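Local coordinates for RagB/SusD domain protein (Flavobacterium johnsoniae, PDB 5J5U) that binds chitin and, as a SusD homologue, probably helps to capture chitin-derived sugar chains at the outer membrane for uptake, at residues G51-T56 and F307-V312; Q19-Q24 and G170-N175; M188-A193 and K206-A211. One frame throughout, in Å; residues are numbered along the deposited sequence.

Interaction 1: residues G51-T56 and F307-V312; sequences GSWAVT and FRWEVV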
# COMPACT_ATOMS: atom_id res chain seq x y z
N GLY A 51 -11.58 13.51 -8.32
CA GLY A 51 -11.48 14.78 -9.02
C GLY A 51 -10.95 14.76 -10.43
O GLY A 51 -11.49 15.45 -11.30
N SER A 52 -9.87 14.02 -10.66
CA SER A 52 -9.30 13.91 -12.00
C SER A 52 -10.14 12.99 -12.88
O SER A 52 -10.90 12.17 -12.38
CB SER A 52 -7.86 13.40 -11.94
OG SER A 52 -7.81 11.98 -11.85
N TRP A 53 -10.00 13.12 -14.19
CA TRP A 53 -10.73 12.27 -15.13
C TRP A 53 -10.44 10.78 -14.91
O TRP A 53 -11.35 10.00 -14.68
CB TRP A 53 -10.38 12.65 -16.58
CG TRP A 53 -10.85 11.65 -17.59
CD1 TRP A 53 -10.06 10.79 -18.32
CD2 TRP A 53 -12.20 11.38 -17.98
NE1 TRP A 53 -10.85 10.02 -19.15
CE2 TRP A 53 -12.16 10.36 -18.96
CE3 TRP A 53 -13.45 11.90 -17.61
CZ2 TRP A 53 -13.31 9.86 -19.56
CZ3 TRP A 53 -14.59 11.40 -18.21
CH2 TRP A 53 -14.51 10.39 -19.18
N ALA A 54 -9.17 10.40 -14.95
CA ALA A 54 -8.83 8.98 -14.87
C ALA A 54 -9.27 8.32 -13.54
O ALA A 54 -9.92 7.25 -13.52
CB ALA A 54 -7.32 8.81 -15.08
N VAL A 55 -8.94 8.97 -12.43
CA VAL A 55 -9.20 8.35 -11.13
C VAL A 55 -10.72 8.28 -10.88
O VAL A 55 -11.24 7.23 -10.51
CB VAL A 55 -8.46 9.12 -10.00
CG1 VAL A 55 -8.81 8.55 -8.67
CG2 VAL A 55 -6.93 9.06 -10.20
N THR A 56 -11.42 9.37 -11.14
CA THR A 56 -12.84 9.44 -10.86
C THR A 56 -13.64 8.55 -11.78
O THR A 56 -14.52 7.78 -11.32
CB THR A 56 -13.42 10.86 -11.01
OG1 THR A 56 -12.58 11.80 -10.34
CG2 THR A 56 -14.85 10.92 -10.43
N PHE A 307 -16.24 14.64 -10.38
CA PHE A 307 -15.09 15.26 -11.04
C PHE A 307 -14.80 16.65 -10.43
O PHE A 307 -15.71 17.27 -9.87
CB PHE A 307 -15.33 15.38 -12.54
CG PHE A 307 -15.47 14.06 -13.28
CD1 PHE A 307 -14.37 13.22 -13.44
CD2 PHE A 307 -16.69 13.69 -13.85
CE1 PHE A 307 -14.48 12.02 -14.13
CE2 PHE A 307 -16.81 12.49 -14.55
CZ PHE A 307 -15.70 11.66 -14.69
N ARG A 308 -13.57 17.14 -10.54
CA ARG A 308 -13.20 18.44 -9.95
C ARG A 308 -13.95 19.62 -10.60
O ARG A 308 -14.24 20.60 -9.92
CB ARG A 308 -11.67 18.67 -10.04
CG ARG A 308 -11.11 18.86 -11.47
CD ARG A 308 -9.58 18.68 -11.54
NE ARG A 308 -8.83 19.56 -10.64
CZ ARG A 308 -8.39 20.78 -10.97
NH1 ARG A 308 -8.60 21.25 -12.19
NH2 ARG A 308 -7.74 21.52 -10.08
N TRP A 309 -14.29 19.52 -11.88
CA TRP A 309 -15.00 20.60 -12.54
C TRP A 309 -16.50 20.59 -12.21
O TRP A 309 -17.23 21.50 -12.60
CB TRP A 309 -14.81 20.53 -14.05
CG TRP A 309 -15.16 19.17 -14.65
CD1 TRP A 309 -16.41 18.74 -15.05
CD2 TRP A 309 -14.25 18.09 -14.95
NE1 TRP A 309 -16.32 17.45 -15.56
CE2 TRP A 309 -15.02 17.04 -15.52
CE3 TRP A 309 -12.88 17.91 -14.79
CZ2 TRP A 309 -14.44 15.83 -15.92
CZ3 TRP A 309 -12.31 16.70 -15.19
CH2 TRP A 309 -13.10 15.68 -15.75
N GLU A 310 -16.95 19.58 -11.46
CA GLU A 310 -18.35 19.48 -11.05
C GLU A 310 -18.51 19.96 -9.62
O GLU A 310 -19.62 20.04 -9.12
CB GLU A 310 -18.86 18.04 -11.16
CG GLU A 310 -18.86 17.44 -12.55
CD GLU A 310 -19.29 15.98 -12.56
OE1 GLU A 310 -18.98 15.25 -11.59
OE2 GLU A 310 -19.95 15.56 -13.53
N VAL A 311 -17.41 20.25 -8.94
CA VAL A 311 -17.48 20.77 -7.58
C VAL A 311 -18.30 22.09 -7.57
O VAL A 311 -18.11 22.95 -8.43
CB VAL A 311 -16.06 21.00 -6.98
CG1 VAL A 311 -16.13 21.58 -5.57
CG2 VAL A 311 -15.26 19.69 -6.97
N VAL A 312 -19.23 22.24 -6.62
CA VAL A 312 -19.98 23.49 -6.54
C VAL A 312 -18.99 24.61 -6.19
O VAL A 312 -18.35 24.58 -5.13
CB VAL A 312 -21.13 23.44 -5.50
CG1 VAL A 312 -21.79 24.82 -5.35
CG2 VAL A 312 -22.15 22.38 -5.88

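Interaction 2: residues Q19-Q24 and G170-N175; sequences QLTFTQ and GDLFYN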
# COMPACT_ATOMS: atom_id res chain seq x y z
N GLN A 19 21.09 -5.94 -10.50
CA GLN A 19 19.76 -6.49 -10.57
C GLN A 19 18.93 -6.03 -9.37
O GLN A 19 17.77 -5.63 -9.52
CB GLN A 19 19.84 -8.02 -10.68
CG GLN A 19 20.05 -8.47 -12.14
CD GLN A 19 20.08 -9.98 -12.34
OE1 GLN A 19 20.50 -10.74 -11.47
NE2 GLN A 19 19.62 -10.43 -13.50
N LEU A 20 19.53 -6.05 -8.18
CA LEU A 20 18.83 -5.62 -6.98
C LEU A 20 18.40 -4.18 -7.15
O LEU A 20 17.24 -3.86 -6.91
CB LEU A 20 19.70 -5.79 -5.73
CG LEU A 20 19.09 -5.28 -4.41
CD1 LEU A 20 17.71 -5.84 -4.20
CD2 LEU A 20 19.96 -5.59 -3.19
N THR A 21 19.34 -3.32 -7.59
CA THR A 21 19.09 -1.89 -7.80
C THR A 21 17.95 -1.65 -8.81
O THR A 21 17.07 -0.79 -8.61
CB THR A 21 20.39 -1.15 -8.29
OG1 THR A 21 21.37 -1.12 -7.23
CG2 THR A 21 20.11 0.30 -8.72
N PHE A 22 17.97 -2.43 -9.89
CA PHE A 22 16.93 -2.35 -10.91
C PHE A 22 15.55 -2.71 -10.31
O PHE A 22 14.59 -1.96 -10.46
CB PHE A 22 17.27 -3.26 -12.07
CG PHE A 22 16.26 -3.27 -13.16
CD1 PHE A 22 16.31 -2.32 -14.17
CD2 PHE A 22 15.27 -4.23 -13.20
CE1 PHE A 22 15.39 -2.32 -15.19
CE2 PHE A 22 14.35 -4.24 -14.22
CZ PHE A 22 14.40 -3.29 -15.22
N THR A 23 15.47 -3.83 -9.60
CA THR A 23 14.22 -4.24 -8.98
C THR A 23 13.68 -3.21 -8.01
O THR A 23 12.48 -2.86 -8.03
CB THR A 23 14.37 -5.56 -8.26
OG1 THR A 23 14.60 -6.59 -9.23
CG2 THR A 23 13.09 -5.89 -7.49
N GLN A 24 14.56 -2.74 -7.13
CA GLN A 24 14.19 -1.72 -6.17
C GLN A 24 13.66 -0.47 -6.88
O GLN A 24 12.63 0.08 -6.48
CB GLN A 24 15.36 -1.38 -5.26
CG GLN A 24 15.67 -2.49 -4.27
CD GLN A 24 16.74 -2.10 -3.28
OE1 GLN A 24 17.40 -1.07 -3.45
NE2 GLN A 24 16.93 -2.92 -2.25
N GLY A 170 24.19 -2.62 -3.95
CA GLY A 170 23.13 -2.23 -4.86
C GLY A 170 21.81 -1.92 -4.17
O GLY A 170 20.77 -1.71 -4.80
N ASP A 171 21.88 -1.89 -2.85
CA ASP A 171 20.72 -1.66 -2.01
C ASP A 171 20.49 -0.16 -1.80
O ASP A 171 21.26 0.51 -1.10
CB ASP A 171 20.91 -2.38 -0.67
CG ASP A 171 19.85 -2.03 0.32
OD1 ASP A 171 18.70 -1.77 -0.10
OD2 ASP A 171 20.17 -2.05 1.53
N LEU A 172 19.43 0.36 -2.42
CA LEU A 172 19.08 1.77 -2.29
C LEU A 172 18.19 2.06 -1.07
O LEU A 172 18.09 3.19 -0.62
CB LEU A 172 18.37 2.25 -3.56
CG LEU A 172 19.25 2.19 -4.81
CD1 LEU A 172 18.44 2.54 -6.06
CD2 LEU A 172 20.47 3.07 -4.69
N PHE A 173 17.55 1.02 -0.55
CA PHE A 173 16.67 1.17 0.60
C PHE A 173 17.49 1.50 1.82
O PHE A 173 17.14 2.36 2.63
CB PHE A 173 15.89 -0.12 0.87
CG PHE A 173 14.82 -0.45 -0.14
CD1 PHE A 173 14.33 0.50 -1.02
CD2 PHE A 173 14.31 -1.75 -0.21
CE1 PHE A 173 13.36 0.18 -1.95
CE2 PHE A 173 13.33 -2.08 -1.13
CZ PHE A 173 12.85 -1.12 -2.01
N TYR A 174 18.59 0.77 1.97
CA TYR A 174 19.31 0.74 3.23
C TYR A 174 20.82 0.70 3.10
O TYR A 174 21.51 0.58 4.12
CB TYR A 174 18.87 -0.48 4.04
CG TYR A 174 17.43 -0.47 4.50
CD1 TYR A 174 16.61 -1.57 4.28
CD2 TYR A 174 16.89 0.62 5.16
CE1 TYR A 174 15.29 -1.59 4.71
CE2 TYR A 174 15.57 0.62 5.60
CZ TYR A 174 14.77 -0.49 5.36
OH TYR A 174 13.45 -0.51 5.81
N ASN A 175 21.34 0.78 1.88
CA ASN A 175 22.79 0.72 1.66
C ASN A 175 23.43 -0.49 2.32
O ASN A 175 24.51 -0.36 2.90
CB ASN A 175 23.49 1.99 2.17
CG ASN A 175 23.09 3.22 1.42
OD1 ASN A 175 23.16 3.28 0.19
ND2 ASN A 175 22.67 4.24 2.16

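Interaction 3: residues M188-A193 and K206-A211; sequences MRLRLA and KQAKAA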
# COMPACT_ATOMS: atom_id res chain seq x y z
N MET A 188 7.31 -6.87 7.39
CA MET A 188 6.58 -7.53 6.30
C MET A 188 5.84 -8.76 6.83
O MET A 188 4.67 -8.99 6.49
CB MET A 188 7.52 -7.91 5.15
CG MET A 188 7.87 -6.74 4.22
SD MET A 188 6.38 -6.08 3.40
CE MET A 188 5.91 -7.45 2.35
N ARG A 189 6.54 -9.54 7.66
CA ARG A 189 5.94 -10.75 8.24
C ARG A 189 4.68 -10.42 9.02
O ARG A 189 3.66 -11.11 8.89
CB ARG A 189 6.95 -11.46 9.13
CG ARG A 189 6.43 -12.72 9.81
CD ARG A 189 7.62 -13.52 10.29
NE ARG A 189 7.25 -14.80 10.88
CZ ARG A 189 8.14 -15.70 11.29
NH1 ARG A 189 9.44 -15.44 11.16
NH2 ARG A 189 7.75 -16.85 11.80
N LEU A 190 4.75 -9.36 9.81
CA LEU A 190 3.58 -8.90 10.58
C LEU A 190 2.42 -8.40 9.68
O LEU A 190 1.24 -8.58 10.00
CB LEU A 190 4.01 -7.79 11.56
CG LEU A 190 2.96 -7.17 12.47
CD1 LEU A 190 2.38 -8.20 13.40
CD2 LEU A 190 3.57 -6.02 13.25
N ARG A 191 2.77 -7.70 8.60
CA ARG A 191 1.78 -7.23 7.64
C ARG A 191 1.03 -8.44 7.05
O ARG A 191 -0.21 -8.44 6.94
CB ARG A 191 2.46 -6.40 6.54
CG ARG A 191 1.57 -6.09 5.36
CD ARG A 191 2.35 -5.56 4.17
NE ARG A 191 2.68 -4.15 4.32
CZ ARG A 191 3.21 -3.41 3.36
NH1 ARG A 191 3.46 -3.96 2.18
NH2 ARG A 191 3.46 -2.12 3.59
N LEU A 192 1.78 -9.46 6.65
CA LEU A 192 1.18 -10.67 6.10
C LEU A 192 0.37 -11.41 7.19
O LEU A 192 -0.72 -11.94 6.92
CB LEU A 192 2.26 -11.56 5.49
CG LEU A 192 2.99 -10.85 4.34
CD1 LEU A 192 4.28 -11.51 3.98
CD2 LEU A 192 2.12 -10.74 3.11
N ALA A 193 0.87 -11.42 8.42
CA ALA A 193 0.17 -12.08 9.50
C ALA A 193 -1.17 -11.46 9.73
O ALA A 193 -2.18 -12.16 9.83
CB ALA A 193 0.98 -12.04 10.80
N LYS A 206 0.14 -16.77 15.40
CA LYS A 206 1.47 -17.36 15.47
C LYS A 206 2.52 -16.48 14.79
O LYS A 206 3.58 -16.19 15.35
CB LYS A 206 1.45 -18.75 14.84
CG LYS A 206 2.77 -19.49 14.88
CD LYS A 206 2.70 -20.77 14.06
CE LYS A 206 3.97 -21.58 14.20
NZ LYS A 206 4.05 -22.56 13.09
N GLN A 207 2.21 -16.06 13.57
CA GLN A 207 3.15 -15.30 12.75
C GLN A 207 3.32 -13.84 13.23
O GLN A 207 4.41 -13.26 13.11
CB GLN A 207 2.70 -15.34 11.30
CG GLN A 207 2.68 -16.73 10.73
CD GLN A 207 4.05 -17.30 10.54
OE1 GLN A 207 5.04 -16.56 10.47
NE2 GLN A 207 4.14 -18.62 10.45
N ALA A 208 2.25 -13.25 13.75
CA ALA A 208 2.34 -11.92 14.36
C ALA A 208 3.28 -11.93 15.53
O ALA A 208 4.25 -11.18 15.56
CB ALA A 208 1.01 -11.46 14.82
N LYS A 209 2.97 -12.78 16.52
CA LYS A 209 3.85 -13.00 17.66
C LYS A 209 5.30 -13.21 17.22
O LYS A 209 6.20 -12.53 17.72
CB LYS A 209 3.37 -14.20 18.48
CG LYS A 209 4.00 -14.26 19.87
CD LYS A 209 3.49 -15.44 20.67
CE LYS A 209 4.22 -15.55 21.99
NZ LYS A 209 3.72 -16.74 22.73
N ALA A 210 5.53 -14.15 16.30
CA ALA A 210 6.89 -14.40 15.80
C ALA A 210 7.56 -13.14 15.24
O ALA A 210 8.74 -12.86 15.53
CB ALA A 210 6.88 -15.48 14.76
N ALA A 211 6.80 -12.36 14.47
CA ALA A 211 7.31 -11.14 13.88
C ALA A 211 7.71 -10.16 14.98
O ALA A 211 8.80 -9.59 14.97
CB ALA A 211 6.27 -10.51 12.96

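Interaction 1: residues G51-T56 and F307-V312
R308 N donates to G51 O at 2.8 Å, the one hydrogen bond between the two segments. The R308 side chain then packs against the same oxygen: with CG set between the backbone N and the carbonyl carbon (chi1 68°), CG comes to 3.4 Å from G51 O, while NE goes on to a hydrogen bond with H259. G51 has a positive phi, at which a CB would jam against the preceding carbonyl oxygen.

Further polar bonds shape the first turn of helix 53-60. S52 is its N-cap, OG accepting from V55 N at 3.3 Å and also bonding D258. T56 OG1 donates to S52 O at 2.7 Å and accepts from G51 N, tying the turn back to G51, which directly follows strand 49-50; that strand pairs with strand 259-260.

Aromatic contacts build the rest, around the F307 ring. T56 CG2 makes a CH-pi contact over one face, 4.1 Å from the centroid. An alanine at T56 would probably leave G51 N without its side-chain acceptor and take away the CG2 contact over this face, CB alone remaining against the ring. W309 CZ2 lies over the opposite face near the rim; S52 O sits at the edge. The W53 six-membered ring runs beside F307 as an offset pair, planes 18° apart, slid so far that the rings barely overlap and W53 CE3 approaches F307 CE1 at 3.6 Å. W309 CH2 touches W53 CB at 4.2 Å, between two residues that are both exposed.

Interaction 2: residues Q19-Q24 and G170-N175
The side-chain amide of Q24 stacks on the F173 ring, its plane 17° from that of the ring and its CD 3.8 Å above the ring centre. NE2 lies over the same face, and CG adds a CH-pi contact. The chain extends beyond CG (chi2 -174°), which carries CD out over the ring.

Both ends of the amide are held. Q24 OE1 accepts from L172 N at 2.7 Å, on a lone pair in the carbonyl plane. Q24 NE2 donates, close to its own amide plane, to the anti side of D171 OD1 at 3.0 Å, tilted 28° out of the carboxylate plane. The two bonds fix which way round the amide sits, and the stack holds it flat on the ring. D171 OD2 is itself taken by G176 N and W181 NE1, a second shell that positions the acceptor.

One helical turn earlier, T21 OG1 donates to G170 O at 2.6 Å, and T21 CG2 meets L172 CD1 crosswise at 3.9 Å.

Helix 16-29 is thus fastened to the loop leading into helix 178-195. W181 of that helix, M107 of helix 98-119 and M226 of strand 224-226 all pack on Q24, while the F173 ring also meets H334 in strand 332-335.

Interaction 3: residues M188-A193 and K206-A211
Q207 OE1 is gripped by two nitrogens of one guanidinium: R189 NE at 2.9 Å and, in a weak bond, R189 NH2 at 3.0 Å. NE comes in nearly along the C=O axis, and OE1 lies somewhat out of the guanidinium plane. R189 runs extended from CG to NE, with CG anti to the backbone N (chi1 179°), and crosses the Q207 side chain at about a right angle. Q207 in turn is bent at chi2 (-70°), which folds CD round from the straight path.

Both polar groups have further partners. R189 NH1 forms a salt bridge to D155, and Q207 NE2 donates to E203. With a cation at its oxygen and a carboxylate at its nitrogen, the Q207 amide is likely to be polarised. The methyl of A210 lies over one face of the guanidinium, 3.3 Å above its plane and toward its rim.

Apolar packing fills the rest of the interface, mostly with alanines. A211 CB meets L190 CB at 3.8 Å and also touches R189 CG. L190 CD1 reaches A208 CB at 3.8 Å, and A193 CB presses against the backbone at A208 N, 3.4 Å away. Such small side chains let the axes come within 8.2 Å of each other.

The two helical segments run antiparallel at 160°, an α-helical hairpin within a chain whose family belongs to the TPR clan. Helix 143-160 supplies D155 and sets F151 against Q207, while L343 and L344 of helix 337-349 cover L190. M188, pointing away from helix 201-214, packs on helix 98-119, and L192 packs on both helix 98-119 and helix 143-160.

From the N terminus, helix 16-29 opens interaction 2, and the start of helix 53-60 opens interaction 1 before interaction 2 closes at 170-175, so these two loops cross. Interaction 3 follows in series after interaction 2, closing a short loop that falls wholly within the much longer one that interaction 1 completes at 307-312. Interactions 2 and 3, with centres 24 Å apart, are linked by helix 178-195, which the 170-175 loop leads into and which forms one side of interaction 3, so that helix 16-29 is joined to the loop before this helix, and the helix itself to helix 201-214. Interaction 1 lies across the chain's centre from interaction 3, centres 39 Å apart, and joins a helix start to a long loop.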